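Local coordinates for protein catechol 1,2 dioxygenase (Acinetobacter radioresistens, PDB 2XSU) that probably catalyses the iron(III)-dependent intradiol cleavage of catechol by dioxygen to cis,cis-muconate, the ring-opening step of the beta-ketoadipate pathway, at residues A[105-110]-A[255-260]; A[158-163]-A[196-201]; A[223-228]-A[239-244]. The protein carries 1 engineered substitution. All coordinates share one frame; numbering follows the deposited sequence.

In the fold
The iron site of this enzyme is assembled from strands and loops separated in sequence, and the three contacts show how. Interaction 1 joins loops 105-110 and 255-260; between them along the chain come interaction 2, then interaction 3. Interactions 2 and 3 share the large mixed sheet, where strands 155-159 and 221-231 are neighbours, and both reach the iron: Tyr201 comes from interaction 2, His225 and His227 from interaction 3, with centres about 9 Å apart. Interaction 1 (centre about 8 Å from that of interaction 3 and 15 Å from that of interaction 2) contributes no iron ligand but is joined to the hairpin by a Thr106-Thr239 backbone hydrogen bond, and Thr106 also packs on Gln241.

Interaction 1 of 3, residues A[105-110]-A[255-260]; sequences RTIEGP and AFATRD
Thr106 and Arg259 each reach across to a backbone carbonyl of the opposite loop, so that 105-110 and 255-260, running in roughly opposing directions, are bonded in both senses. In Thr106 the hydroxyl stands anti to the backbone N (chi1 -162°), which carries OG1 to within 2.7 Å of Ala257 O; it donates in the carbonyl plane, onto a lone pair. The reciprocal bond runs from Arg259 NH1 to Arg105 O at 2.8 Å, the acceptor lying at the edge of the guanidinium and close to its plane. A bend at chi3 (77°) turns the end of Arg259 toward that oxygen, and CD rests against the same atom at 3.2 Å.

The two arginine side chains lie side by side and point the same way, their guanidinium planes 35° apart. Their NH1 atoms stay 6.2 Å from each other, and Asp91 of helix 82-96 forms salt bridges with both, which probably offsets the like charges. Asp94 adds a second partner for Arg105.

Ile107 supplies the apolar part. Its CG1 sits 3.7 Å from Ala257 CB, while CD1 extends further along to meet Ala255 CB, also at 3.7 Å. Ile107 also touches helix 82-96 and Arg222 of strand 221-231. The arrangement is loop-to-loop packing beside the iron site of an intradiol dioxygenase, with the Ile107 side chain about 6 Å from that of the iron ligand His227.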
ATOM      1  N   ARG A 105     -21.486 -12.484  13.723  1.00 11.09           N
ATOM      2  CA  ARG A 105     -20.716 -12.107  12.541  1.00 10.93           C
ATOM      3  C   ARG A 105     -19.284 -12.612  12.581  1.00 10.62           C
ATOM      4  O   ARG A 105     -18.723 -12.822  13.659  1.00 11.71           O
ATOM      5  CB  ARG A 105     -20.707 -10.579  12.384  1.00 11.14           C
ATOM      6  CG  ARG A 105     -19.993  -9.858  13.539  1.00 12.44           C
ATOM      7  CD  ARG A 105     -19.596  -8.405  13.233  1.00 13.76           C
ATOM      8  NE  ARG A 105     -20.684  -7.555  12.773  1.00 14.93           N
ATOM      9  CZ  ARG A 105     -21.536  -6.861  13.534  1.00 18.00           C
ATOM     10  NH1 ARG A 105     -21.535  -6.920  14.864  1.00 16.78           N
ATOM     11  NH2 ARG A 105     -22.447  -6.104  12.924  1.00 20.29           N
ATOM     12  N   THR A 106     -18.701 -12.805  11.406  1.00  9.14           N
ATOM     13  CA  THR A 106     -17.246 -12.888  11.306  1.00  8.94           C
ATOM     14  C   THR A 106     -16.757 -12.347   9.962  1.00  9.31           C
ATOM     15  O   THR A 106     -17.551 -11.729   9.216  1.00  9.60           O
ATOM     16  CB  THR A 106     -16.698 -14.283  11.700  1.00  9.23           C
ATOM     17  OG1 THR A 106     -15.301 -14.156  11.990  1.00  9.40           O
ATOM     18  CG2 THR A 106     -16.951 -15.345  10.603  1.00  9.15           C
ATOM     19  N   ILE A 107     -15.469 -12.520   9.674  1.00  8.92           N
ATOM     20  CA  ILE A 107     -14.878 -11.789   8.542  1.00  8.99           C
ATOM     21  C   ILE A 107     -15.382 -12.254   7.186  1.00  9.94           C
ATOM     22  O   ILE A 107     -15.715 -13.459   7.002  1.00 10.03           O
ATOM     23  CB  ILE A 107     -13.345 -11.811   8.575  1.00  9.49           C
ATOM     24  CG1 ILE A 107     -12.810 -13.201   8.224  1.00  9.10           C
ATOM     25  CG2 ILE A 107     -12.865 -11.316   9.955  1.00 11.23           C
ATOM     26  CD1 ILE A 107     -11.233 -13.227   8.091  1.00 14.36           C
ATOM     27  N   GLU A 108     -15.481 -11.307   6.261  1.00  9.74           N
ATOM     28  CA  GLU A 108     -15.869 -11.623   4.881  1.00 10.66           C
ATOM     29  C   GLU A 108     -14.753 -12.353   4.116  1.00 10.82           C
ATOM     30  O   GLU A 108     -15.050 -13.211   3.284  1.00 10.95           O
ATOM     31  CB  GLU A 108     -16.190 -10.312   4.153  1.00  9.89           C
ATOM     32  CG  GLU A 108     -16.762 -10.461   2.742  1.00  9.52           C
ATOM     33  CD  GLU A 108     -17.079  -9.103   2.102  1.00 12.02           C
ATOM     34  OE1 GLU A 108     -17.543  -8.187   2.823  1.00 11.56           O
ATOM     35  OE2 GLU A 108     -16.882  -8.956   0.871  1.00 12.74           O
ATOM     36  N   GLY A 109     -13.486 -12.003   4.375  1.00 10.68           N
ATOM     37  CA  GLY A 109     -12.388 -12.422   3.510  1.00 10.55           C
ATOM     38  C   GLY A 109     -12.410 -11.617   2.220  1.00 10.90           C
ATOM     39  O   GLY A 109     -13.342 -10.841   1.973  1.00 10.87           O
ATOM     40  N   PRO A 110     -11.401 -11.830   1.372  1.00 11.70           N
ATOM     41  CA  PRO A 110     -11.256 -11.034   0.174  1.00 12.24           C
ATOM     42  C   PRO A 110     -11.772 -11.665  -1.106  1.00 12.77           C
ATOM     43  O   PRO A 110     -11.483 -11.120  -2.200  1.00 13.28           O
ATOM     44  CB  PRO A 110      -9.726 -10.868   0.089  1.00 12.70           C
ATOM     45  CG  PRO A 110      -9.190 -12.153   0.585  1.00 11.61           C
ATOM     46  CD  PRO A 110     -10.184 -12.588   1.687  1.00 11.17           C
ATOM     47  N   ALA A 255      -6.297 -15.815  10.184  1.00 10.45           N
ATOM     48  CA  ALA A 255      -7.142 -14.599  10.093  1.00 10.69           C
ATOM     49  C   ALA A 255      -8.139 -14.451  11.262  1.00 11.24           C
ATOM     50  O   ALA A 255      -8.957 -13.541  11.279  1.00 11.31           O
ATOM     51  CB  ALA A 255      -7.823 -14.524   8.717  1.00 10.54           C
ATOM     52  N   PHE A 256      -8.020 -15.314  12.272  1.00 10.80           N
ATOM     53  CA  PHE A 256      -8.755 -15.116  13.551  1.00 12.26           C
ATOM     54  C   PHE A 256     -10.281 -15.043  13.459  1.00 12.13           C
ATOM     55  O   PHE A 256     -10.916 -14.302  14.231  1.00 13.89           O
ATOM     56  CB  PHE A 256      -8.171 -13.872  14.290  1.00 11.96           C
ATOM     57  CG  PHE A 256      -6.696 -13.862  14.278  1.00 13.81           C
ATOM     58  CD1 PHE A 256      -5.991 -14.683  15.161  1.00 15.42           C
ATOM     59  CD2 PHE A 256      -5.992 -13.101  13.331  1.00 14.06           C
ATOM     60  CE1 PHE A 256      -4.583 -14.734  15.135  1.00 16.83           C
ATOM     61  CE2 PHE A 256      -4.575 -13.147  13.290  1.00 13.18           C
ATOM     62  CZ  PHE A 256      -3.894 -13.987  14.194  1.00 14.48           C
ATOM     63  N   ALA A 257     -10.874 -15.821  12.560  1.00 12.00           N
ATOM     64  CA  ALA A 257     -12.308 -15.710  12.273  1.00 11.36           C
ATOM     65  C   ALA A 257     -13.187 -16.675  13.063  1.00 12.29           C
ATOM     66  O   ALA A 257     -14.405 -16.458  13.149  1.00 12.06           O
ATOM     67  CB  ALA A 257     -12.550 -15.898  10.780  1.00 12.12           C
ATOM     68  N   THR A 258     -12.608 -17.738  13.625  1.00 12.23           N
ATOM     69  CA  THR A 258     -13.425 -18.744  14.302  1.00 12.61           C
ATOM     70  C   THR A 258     -14.054 -18.157  15.570  1.00 12.53           C
ATOM     71  O   THR A 258     -13.405 -17.384  16.317  1.00 13.53           O
ATOM     72  CB  THR A 258     -12.566 -19.976  14.668  1.00 13.06           C
ATOM     73  OG1 THR A 258     -11.891 -20.431  13.501  1.00 16.89           O
ATOM     74  CG2 THR A 258     -13.404 -21.154  15.186  1.00 13.81           C
ATOM     75  N   ARG A 259     -15.320 -18.510  15.799  1.00 12.57           N
ATOM     76  CA  ARG A 259     -16.099 -18.067  16.973  1.00 14.74           C
ATOM     77  C   ARG A 259     -16.975 -19.156  17.490  1.00 14.98           C
ATOM     78  O   ARG A 259     -17.507 -19.950  16.717  1.00 14.29           O
ATOM     79  CB  ARG A 259     -17.137 -16.987  16.577  1.00 15.57           C
ATOM     80  CG  ARG A 259     -16.590 -15.727  16.075  1.00 19.11           C
ATOM     81  CD  ARG A 259     -17.729 -14.760  15.972  1.00 13.69           C
ATOM     82  NE  ARG A 259     -18.105 -14.227  17.273  1.00 15.85           N
ATOM     83  CZ  ARG A 259     -18.489 -12.971  17.450  1.00 15.86           C
ATOM     84  NH1 ARG A 259     -18.561 -12.150  16.403  1.00 15.09           N
ATOM     85  NH2 ARG A 259     -18.781 -12.528  18.681  1.00 17.94           N
ATOM     86  N   ASP A 260     -17.211 -19.136  18.805  1.00 16.25           N
ATOM     87  CA  ASP A 260     -18.297 -19.924  19.358  1.00 17.97           C
ATOM     88  C   ASP A 260     -19.608 -19.537  18.667  1.00 17.03           C
ATOM     89  O   ASP A 260     -19.914 -18.357  18.440  1.00 18.34           O
ATOM     90  CB  ASP A 260     -18.425 -19.668  20.873  1.00 18.74           C
ATOM     91  CG  ASP A 260     -17.250 -20.215  21.674  1.00 23.24           C
ATOM     92  OD1 ASP A 260     -16.492 -21.092  21.178  1.00 26.04           O
ATOM     93  OD2 ASP A 260     -17.086 -19.759  22.840  1.00 28.49           O
TER

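Interaction 2 of 3, residues A[158-163]-A[196-201]; sequences VWHANS and TMPVGY. With FE (Fe (III) ion), chain B.
This is a buried loop-to-loop contact in the iron-binding, beta-rich domain of the intradiol dioxygenase fold: the chain leaving strand 155-159 meets, about perpendicularly, the loop 196-201 that follows strand 190-196. No direct hydrogen bond joins them; van der Waals packing, a CA-H...O contact and one water do. With His160 CG between the backbone N and the carbonyl carbon (chi1 71°), the side chain crosses Pro198 at about a right angle, Pro198 CD lying 4.2 Å above one face of the ring, toward its rim. The ring is held at both nitrogens. ND1 donates to Ala161 O at 2.8 Å, with the acceptor in the ring plane, and NE2 bonds to Thr195. With the ring so held, CE1 comes to 3.2 Å from Thr196 O.

Ala161 O also accepts from a water that bonds to Thr196 OG1 and, weakly, to Met197 O, and Pro198 CA makes a CA-H...O contact with Ala161 O. Val199 CG1 packs against Asn162 O and Ser163 O at 3.5 and 3.4 Å. Ala161 CB touches CD2 of Tyr201, itself an iron ligand; Tyr167, His225, His227 and a water complete the site. The iron lies in the Tyr201 ring plane, with OH 2.4 Å from the metal.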
ATOM      1  N   VAL A 158     -23.712 -18.032  -0.573  1.00 10.22           N
ATOM      2  CA  VAL A 158     -22.636 -18.921  -0.072  1.00 10.63           C
ATOM      3  C   VAL A 158     -21.500 -19.029  -1.076  1.00 10.94           C
ATOM      4  O   VAL A 158     -21.716 -19.045  -2.308  1.00 10.87           O
ATOM      5  CB  VAL A 158     -23.182 -20.333   0.322  1.00 10.84           C
ATOM      6  CG1 VAL A 158     -23.940 -20.261   1.639  1.00 12.99           C
ATOM      7  CG2 VAL A 158     -24.110 -20.855  -0.752  1.00 13.59           C
ATOM      8  N   TRP A 159     -20.274 -19.044  -0.558  1.00  9.24           N
ATOM      9  CA  TRP A 159     -19.111 -19.349  -1.382  1.00  9.58           C
ATOM     10  C   TRP A 159     -18.067 -20.087  -0.562  1.00  8.93           C
ATOM     11  O   TRP A 159     -17.931 -19.851   0.644  1.00  8.35           O
ATOM     12  CB  TRP A 159     -18.551 -18.079  -2.091  1.00  9.54           C
ATOM     13  CG  TRP A 159     -17.915 -16.963  -1.196  1.00  8.55           C
ATOM     14  CD1 TRP A 159     -16.582 -16.683  -1.077  1.00 10.64           C
ATOM     15  CD2 TRP A 159     -18.611 -15.983  -0.390  1.00  9.02           C
ATOM     16  NE1 TRP A 159     -16.400 -15.603  -0.218  1.00 10.02           N
ATOM     17  CE2 TRP A 159     -17.623 -15.154   0.210  1.00  9.05           C
ATOM     18  CE3 TRP A 159     -19.964 -15.748  -0.097  1.00 10.44           C
ATOM     19  CZ2 TRP A 159     -17.955 -14.102   1.103  1.00  8.68           C
ATOM     20  CZ3 TRP A 159     -20.310 -14.706   0.782  1.00 10.57           C
ATOM     21  CH2 TRP A 159     -19.288 -13.884   1.375  1.00 10.36           C
ATOM     22  N   HIS A 160     -17.335 -20.981  -1.213  1.00  9.35           N
ATOM     23  CA  HIS A 160     -16.297 -21.765  -0.509  1.00  8.71           C
ATOM     24  C   HIS A 160     -15.277 -22.367  -1.492  1.00  9.48           C
ATOM     25  O   HIS A 160     -15.480 -22.313  -2.729  1.00 10.56           O
ATOM     26  CB  HIS A 160     -16.937 -22.834   0.408  1.00  9.01           C
ATOM     27  CG  HIS A 160     -17.579 -23.992  -0.303  1.00  9.42           C
ATOM     28  ND1 HIS A 160     -16.856 -25.018  -0.892  1.00 10.73           N
ATOM     29  CD2 HIS A 160     -18.888 -24.316  -0.452  1.00 10.47           C
ATOM     30  CE1 HIS A 160     -17.705 -25.908  -1.395  1.00 10.97           C
ATOM     31  NE2 HIS A 160     -18.939 -25.514  -1.127  1.00 12.20           N
ATOM     32  N   ALA A 161     -14.206 -22.915  -0.922  1.00  9.24           N
ATOM     33  CA  ALA A 161     -13.098 -23.531  -1.665  1.00  9.32           C
ATOM     34  C   ALA A 161     -13.388 -24.943  -2.169  1.00  9.77           C
ATOM     35  O   ALA A 161     -14.219 -25.707  -1.592  1.00 10.35           O
ATOM     36  CB  ALA A 161     -11.826 -23.540  -0.814  1.00 10.40           C
ATOM     37  N   ASN A 162     -12.684 -25.290  -3.241  1.00 10.56           N
ATOM     38  CA  ASN A 162     -12.731 -26.670  -3.772  1.00 11.75           C
ATOM     39  C   ASN A 162     -11.837 -27.643  -2.987  1.00 12.60           C
ATOM     40  O   ASN A 162     -11.325 -27.297  -1.904  1.00 11.95           O
ATOM     41  CB  ASN A 162     -12.456 -26.696  -5.298  1.00 12.83           C
ATOM     42  CG  ASN A 162     -10.980 -26.532  -5.649  1.00 13.03           C
ATOM     43  OD1 ASN A 162     -10.100 -26.343  -4.791  1.00 13.76           O
ATOM     44  ND2 ASN A 162     -10.703 -26.626  -6.954  1.00 14.92           N
ATOM     45  N   SER A 163     -11.647 -28.851  -3.530  1.00 13.11           N
ATOM     46  CA  SER A 163     -10.913 -29.913  -2.807  1.00 13.37           C
ATOM     47  C   SER A 163      -9.422 -29.636  -2.633  1.00 14.35           C
ATOM     48  O   SER A 163      -8.765 -30.324  -1.837  1.00 14.69           O
ATOM     49  CB  SER A 163     -11.097 -31.275  -3.481  1.00 14.12           C
ATOM     50  OG  SER A 163     -10.240 -31.415  -4.591  1.00 14.89           O
ATOM     51  N   THR A 196     -19.640 -29.807  -2.205  1.00 10.34           N
ATOM     52  CA  THR A 196     -18.514 -30.670  -1.843  1.00 11.52           C
ATOM     53  C   THR A 196     -17.836 -30.124  -0.597  1.00 10.90           C
ATOM     54  O   THR A 196     -17.996 -28.934  -0.273  1.00 12.13           O
ATOM     55  CB  THR A 196     -17.494 -30.813  -2.973  1.00 10.88           C
ATOM     56  OG1 THR A 196     -17.080 -29.519  -3.451  1.00 12.24           O
ATOM     57  CG2 THR A 196     -18.119 -31.591  -4.133  1.00 12.61           C
ATOM     58  N   MET A 197     -17.155 -31.005   0.141  1.00 10.80           N
ATOM     59  CA  MET A 197     -16.475 -30.594   1.385  1.00 11.07           C
ATOM     60  C   MET A 197     -15.333 -29.624   1.098  1.00 10.76           C
ATOM     61  O   MET A 197     -14.423 -29.990   0.376  1.00 12.12           O
ATOM     62  CB  MET A 197     -15.898 -31.838   2.077  1.00 11.79           C
ATOM     63  CG  MET A 197     -16.892 -32.655   2.901  1.00 16.75           C
ATOM     64  SD  MET A 197     -17.584 -31.786   4.325  1.00 21.67           S
ATOM     65  CE  MET A 197     -16.301 -30.505   4.633  1.00 15.96           C
ATOM     66  N   PRO A 198     -15.386 -28.373   1.630  1.00 10.63           N
ATOM     67  CA  PRO A 198     -14.217 -27.506   1.459  1.00 11.59           C
ATOM     68  C   PRO A 198     -13.031 -27.972   2.287  1.00 12.18           C
ATOM     69  O   PRO A 198     -13.204 -28.547   3.361  1.00 12.46           O
ATOM     70  CB  PRO A 198     -14.703 -26.158   1.992  1.00 10.82           C
ATOM     71  CG  PRO A 198     -15.699 -26.496   3.012  1.00 11.11           C
ATOM     72  CD  PRO A 198     -16.434 -27.725   2.434  1.00 11.04           C
ATOM     73  N   VAL A 199     -11.831 -27.745   1.766  1.00 12.49           N
ATOM     74  CA  VAL A 199     -10.610 -27.946   2.538  1.00 14.07           C
ATOM     75  C   VAL A 199     -10.044 -26.573   2.891  1.00 13.98           C
ATOM     76  O   VAL A 199     -10.259 -25.601   2.176  1.00 13.68           O
ATOM     77  CB  VAL A 199      -9.610 -28.819   1.732  1.00 15.43           C
ATOM     78  CG1 VAL A 199      -8.978 -28.051   0.628  1.00 17.08           C
ATOM     79  CG2 VAL A 199      -8.574 -29.413   2.634  1.00 19.03           C
ATOM     80  N   GLY A 200      -9.395 -26.492   4.049  1.00 15.47           N
ATOM     81  CA  GLY A 200      -8.688 -25.280   4.425  1.00 17.02           C
ATOM     82  C   GLY A 200      -7.506 -25.087   3.484  1.00 18.95           C
ATOM     83  O   GLY A 200      -7.117 -25.991   2.743  1.00 20.78           O
ATOM     84  N   TYR A 201      -6.895 -23.931   3.559  1.00 19.11           N
ATOM     85  CA  TYR A 201      -5.885 -23.552   2.589  1.00 20.56           C
ATOM     86  C   TYR A 201      -4.946 -22.549   3.205  1.00 20.68           C
ATOM     87  O   TYR A 201      -5.282 -21.905   4.196  1.00 20.07           O
ATOM     88  CB  TYR A 201      -6.576 -22.942   1.364  1.00 20.83           C
ATOM     89  CG  TYR A 201      -7.546 -21.813   1.691  1.00 21.91           C
ATOM     90  CD1 TYR A 201      -7.113 -20.481   1.772  1.00 23.43           C
ATOM     91  CD2 TYR A 201      -8.901 -22.071   1.883  1.00 23.42           C
ATOM     92  CE1 TYR A 201      -7.990 -19.453   2.037  1.00 24.32           C
ATOM     93  CE2 TYR A 201      -9.809 -21.042   2.157  1.00 23.48           C
ATOM     94  CZ  TYR A 201      -9.349 -19.731   2.250  1.00 22.71           C
ATOM     95  OH  TYR A 201     -10.217 -18.695   2.531  1.00 21.75           O
TER
HETATM   96 FE    FE B1307     -12.555 -18.254   2.562  1.00 11.26          FE
HETATM   97  O   HOH W   1     -14.954 -28.537  -2.035  1.00 13.19           O
HETATM   98  O   HOH W   2     -11.611 -16.381   2.118  1.00 16.10           O

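Interaction 3 of 3, residues A[223-228]-A[239-244]; sequences PSHVHY and TTQFNI. With FE (Fe (III) ion), chain B.
Strands 225-228 and 239-244 run antiparallel, their axes 4.6 Å apart at closest approach, with Val226-Phe242 and Tyr228-Thr240 as hydrogen-bonded pairs. Of the four bonds, Thr240 N to Tyr228 O (2.9 Å) is nearly straight, at 174°.

On the face carrying Val226, Tyr228, Thr240 and Phe242, the Phe242 ring is flanked in two ways. Val226 CB stands over its face, 4.0 Å from the centroid in a CH-pi contact, whereas Tyr228 OH arrives at the edge, 3.4 Å from CE2. The two rings meet rim to rim with planes 55° apart, and Tyr228 OH hydrogen-bonds to Tyr191.

On the other face His225 and His227 each place NE2 2.1 Å from the iron, His225 with CG between the backbone N and the carbonyl carbon (chi1 58°). His225 ND1 donates almost straight to Pro223 O at 2.8 Å, fixing the ring's rotation. His227 is steadied by a water in its ring plane that accepts from ND1 and donates to Thr240 O, while Trp159 stacks on the ring. Alternate residues of one strand present both histidines on one face; with Tyr167, Tyr201 and a water they form the two-tyrosine, two-histidine iron(III) site characteristic of intradiol dioxygenases.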
ATOM      1  N   PRO A 223      -8.636 -22.811   8.644  1.00 10.13           N
ATOM      2  CA  PRO A 223      -9.414 -24.074   8.669  1.00 10.03           C
ATOM      3  C   PRO A 223     -10.495 -24.040   7.602  1.00 10.51           C
ATOM      4  O   PRO A 223     -10.893 -22.945   7.122  1.00 11.69           O
ATOM      5  CB  PRO A 223     -10.067 -24.081  10.055  1.00 10.88           C
ATOM      6  CG  PRO A 223     -10.293 -22.578  10.333  1.00 11.28           C
ATOM      7  CD  PRO A 223      -9.047 -21.905   9.736  1.00 10.82           C
ATOM      8  N   SER A 224     -10.992 -25.216   7.249  1.00  9.83           N
ATOM      9  CA  SER A 224     -12.125 -25.335   6.300  1.00 10.40           C
ATOM     10  C   SER A 224     -13.315 -24.488   6.783  1.00 10.43           C
ATOM     11  O   SER A 224     -13.609 -24.397   8.000  1.00 11.20           O
ATOM     12  CB  SER A 224     -12.563 -26.777   6.193  1.00 11.14           C
ATOM     13  OG  SER A 224     -12.958 -27.217   7.475  1.00 16.22           O
ATOM     14  N   HIS A 225     -14.001 -23.851   5.822  1.00  9.53           N
ATOM     15  CA  HIS A 225     -15.126 -22.963   6.166  1.00  9.16           C
ATOM     16  C   HIS A 225     -15.988 -22.695   4.926  1.00  8.37           C
ATOM     17  O   HIS A 225     -15.549 -22.875   3.786  1.00  9.01           O
ATOM     18  CB  HIS A 225     -14.610 -21.598   6.711  1.00  9.98           C
ATOM     19  CG  HIS A 225     -13.712 -20.862   5.751  1.00 10.23           C
ATOM     20  ND1 HIS A 225     -12.358 -21.126   5.645  1.00 11.54           N
ATOM     21  CD2 HIS A 225     -13.976 -19.885   4.840  1.00  9.99           C
ATOM     22  CE1 HIS A 225     -11.828 -20.346   4.716  1.00 11.21           C
ATOM     23  NE2 HIS A 225     -12.781 -19.575   4.215  1.00 10.70           N
ATOM     24  N   VAL A 226     -17.224 -22.278   5.174  1.00  7.69           N
ATOM     25  CA  VAL A 226     -18.122 -21.808   4.108  1.00  8.12           C
ATOM     26  C   VAL A 226     -18.578 -20.397   4.486  1.00  7.79           C
ATOM     27  O   VAL A 226     -19.024 -20.150   5.623  1.00  9.40           O
ATOM     28  CB  VAL A 226     -19.355 -22.765   3.968  1.00  8.81           C
ATOM     29  CG1 VAL A 226     -20.383 -22.206   2.947  1.00 10.44           C
ATOM     30  CG2 VAL A 226     -18.889 -24.189   3.555  1.00 10.36           C
ATOM     31  N   HIS A 227     -18.465 -19.466   3.535  1.00  8.76           N
ATOM     32  CA  HIS A 227     -18.838 -18.072   3.761  1.00  7.85           C
ATOM     33  C   HIS A 227     -20.329 -17.849   3.516  1.00  9.28           C
ATOM     34  O   HIS A 227     -20.905 -18.473   2.615  1.00  9.25           O
ATOM     35  CB  HIS A 227     -18.088 -17.213   2.719  1.00  8.03           C
ATOM     36  CG  HIS A 227     -16.610 -17.152   2.914  1.00  7.68           C
ATOM     37  ND1 HIS A 227     -16.031 -16.253   3.781  1.00  9.38           N
ATOM     38  CD2 HIS A 227     -15.578 -17.829   2.331  1.00  8.30           C
ATOM     39  CE1 HIS A 227     -14.710 -16.389   3.743  1.00  8.60           C
ATOM     40  NE2 HIS A 227     -14.409 -17.358   2.895  1.00 10.44           N
ATOM     41  N   TYR A 228     -20.914 -16.892   4.246  1.00  9.80           N
ATOM     42  CA  TYR A 228     -22.311 -16.485   4.082  1.00  9.73           C
ATOM     43  C   TYR A 228     -22.491 -14.972   4.091  1.00  9.92           C
ATOM     44  O   TYR A 228     -21.947 -14.295   4.964  1.00 10.35           O
ATOM     45  CB  TYR A 228     -23.147 -16.999   5.255  1.00  9.69           C
ATOM     46  CG  TYR A 228     -23.509 -18.445   5.252  1.00  9.05           C
ATOM     47  CD1 TYR A 228     -22.543 -19.427   5.501  1.00 10.30           C
ATOM     48  CD2 TYR A 228     -24.850 -18.851   5.060  1.00 10.08           C
ATOM     49  CE1 TYR A 228     -22.889 -20.777   5.510  1.00 10.48           C
ATOM     50  CE2 TYR A 228     -25.207 -20.210   5.094  1.00 10.11           C
ATOM     51  CZ  TYR A 228     -24.207 -21.160   5.322  1.00 10.06           C
ATOM     52  OH  TYR A 228     -24.504 -22.491   5.346  1.00 12.28           O
ATOM     53  N   THR A 239     -22.910 -10.910   7.778  1.00  9.74           N
ATOM     54  CA  THR A 239     -21.714 -11.498   7.165  1.00  9.50           C
ATOM     55  C   THR A 239     -21.197 -12.534   8.148  1.00  9.29           C
ATOM     56  O   THR A 239     -20.876 -12.209   9.291  1.00  9.95           O
ATOM     57  CB  THR A 239     -20.616 -10.442   6.909  1.00  9.39           C
ATOM     58  OG1 THR A 239     -21.116  -9.434   6.011  1.00 10.34           O
ATOM     59  CG2 THR A 239     -19.331 -11.112   6.300  1.00  8.37           C
ATOM     60  N   THR A 240     -21.154 -13.802   7.734  1.00 10.01           N
ATOM     61  CA  THR A 240     -20.724 -14.857   8.671  1.00  9.84           C
ATOM     62  C   THR A 240     -20.079 -16.042   7.946  1.00 10.04           C
ATOM     63  O   THR A 240     -19.787 -15.950   6.755  1.00  9.78           O
ATOM     64  CB  THR A 240     -21.899 -15.287   9.603  1.00 11.09           C
ATOM     65  OG1 THR A 240     -21.391 -16.043  10.722  1.00 11.77           O
ATOM     66  CG2 THR A 240     -22.927 -16.077   8.828  1.00 11.96           C
ATOM     67  N   GLN A 241     -19.754 -17.095   8.703  1.00 10.92           N
ATOM     68  CA  GLN A 241     -19.297 -18.366   8.135  1.00 10.49           C
ATOM     69  C   GLN A 241     -19.636 -19.492   9.101  1.00 10.26           C
ATOM     70  O   GLN A 241     -20.023 -19.238  10.233  1.00 10.56           O
ATOM     71  CB  GLN A 241     -17.797 -18.370   7.904  1.00 12.58           C
ATOM     72  CG  GLN A 241     -16.959 -18.481   9.136  1.00 15.60           C
ATOM     73  CD  GLN A 241     -15.473 -18.393   8.834  1.00 17.78           C
ATOM     74  OE1 GLN A 241     -15.063 -18.047   7.710  1.00 19.36           O
ATOM     75  NE2 GLN A 241     -14.662 -18.695   9.844  1.00 22.42           N
ATOM     76  N   PHE A 242     -19.473 -20.729   8.642  1.00  9.84           N
ATOM     77  CA  PHE A 242     -19.239 -21.794   9.615  1.00  9.60           C
ATOM     78  C   PHE A 242     -17.891 -22.431   9.361  1.00  9.88           C
ATOM     79  O   PHE A 242     -17.386 -22.425   8.216  1.00  9.50           O
ATOM     80  CB  PHE A 242     -20.373 -22.861   9.698  1.00  9.61           C
ATOM     81  CG  PHE A 242     -20.560 -23.707   8.468  1.00  8.50           C
ATOM     82  CD1 PHE A 242     -19.683 -24.753   8.159  1.00 10.28           C
ATOM     83  CD2 PHE A 242     -21.659 -23.506   7.617  1.00  9.41           C
ATOM     84  CE1 PHE A 242     -19.843 -25.543   7.003  1.00 10.79           C
ATOM     85  CE2 PHE A 242     -21.847 -24.305   6.469  1.00 10.17           C
ATOM     86  CZ  PHE A 242     -20.940 -25.316   6.148  1.00 11.42           C
ATOM     87  N   ASN A 243     -17.281 -22.917  10.449  1.00 11.80           N
ATOM     88  CA  ASN A 243     -16.094 -23.758  10.386  1.00 13.00           C
ATOM     89  C   ASN A 243     -16.526 -25.163  10.724  1.00 14.01           C
ATOM     90  O   ASN A 243     -17.672 -25.381  11.162  1.00 16.25           O
ATOM     91  CB  ASN A 243     -15.078 -23.320  11.425  1.00 14.41           C
ATOM     92  CG  ASN A 243     -14.417 -22.045  11.066  1.00 18.13           C
ATOM     93  OD1 ASN A 243     -13.585 -22.002  10.147  1.00 20.83           O
ATOM     94  ND2 ASN A 243     -14.794 -20.975  11.751  1.00 22.46           N
ATOM     95  N   ILE A 244     -15.646 -26.117  10.425  1.00 13.47           N
ATOM     96  CA  ILE A 244     -15.996 -27.531  10.588  1.00 13.35           C
ATOM     97  C   ILE A 244     -15.142 -28.132  11.677  1.00 13.80           C
ATOM     98  O   ILE A 244     -13.897 -28.039  11.639  1.00 14.06           O
ATOM     99  CB  ILE A 244     -15.823 -28.282   9.248  1.00 13.94           C
ATOM    100  CG1 ILE A 244     -16.760 -27.673   8.192  1.00 14.74           C
ATOM    101  CG2 ILE A 244     -16.109 -29.793   9.434  1.00 14.90           C
ATOM    102  CD1 ILE A 244     -16.610 -28.228   6.814  1.00 19.12           C
TER
HETATM  103 FE    FE B1307     -12.555 -18.254   2.562  1.00 11.26          FE
HETATM  104  O   HOH W   3     -12.877 -25.801  10.327  1.00 16.32           O
HETATM  105  O   HOH W   4     -17.690 -14.624   5.345  1.00 13.41           O
HETATM  106  O   HOH W   2     -11.611 -16.381   2.118  1.00 16.10           O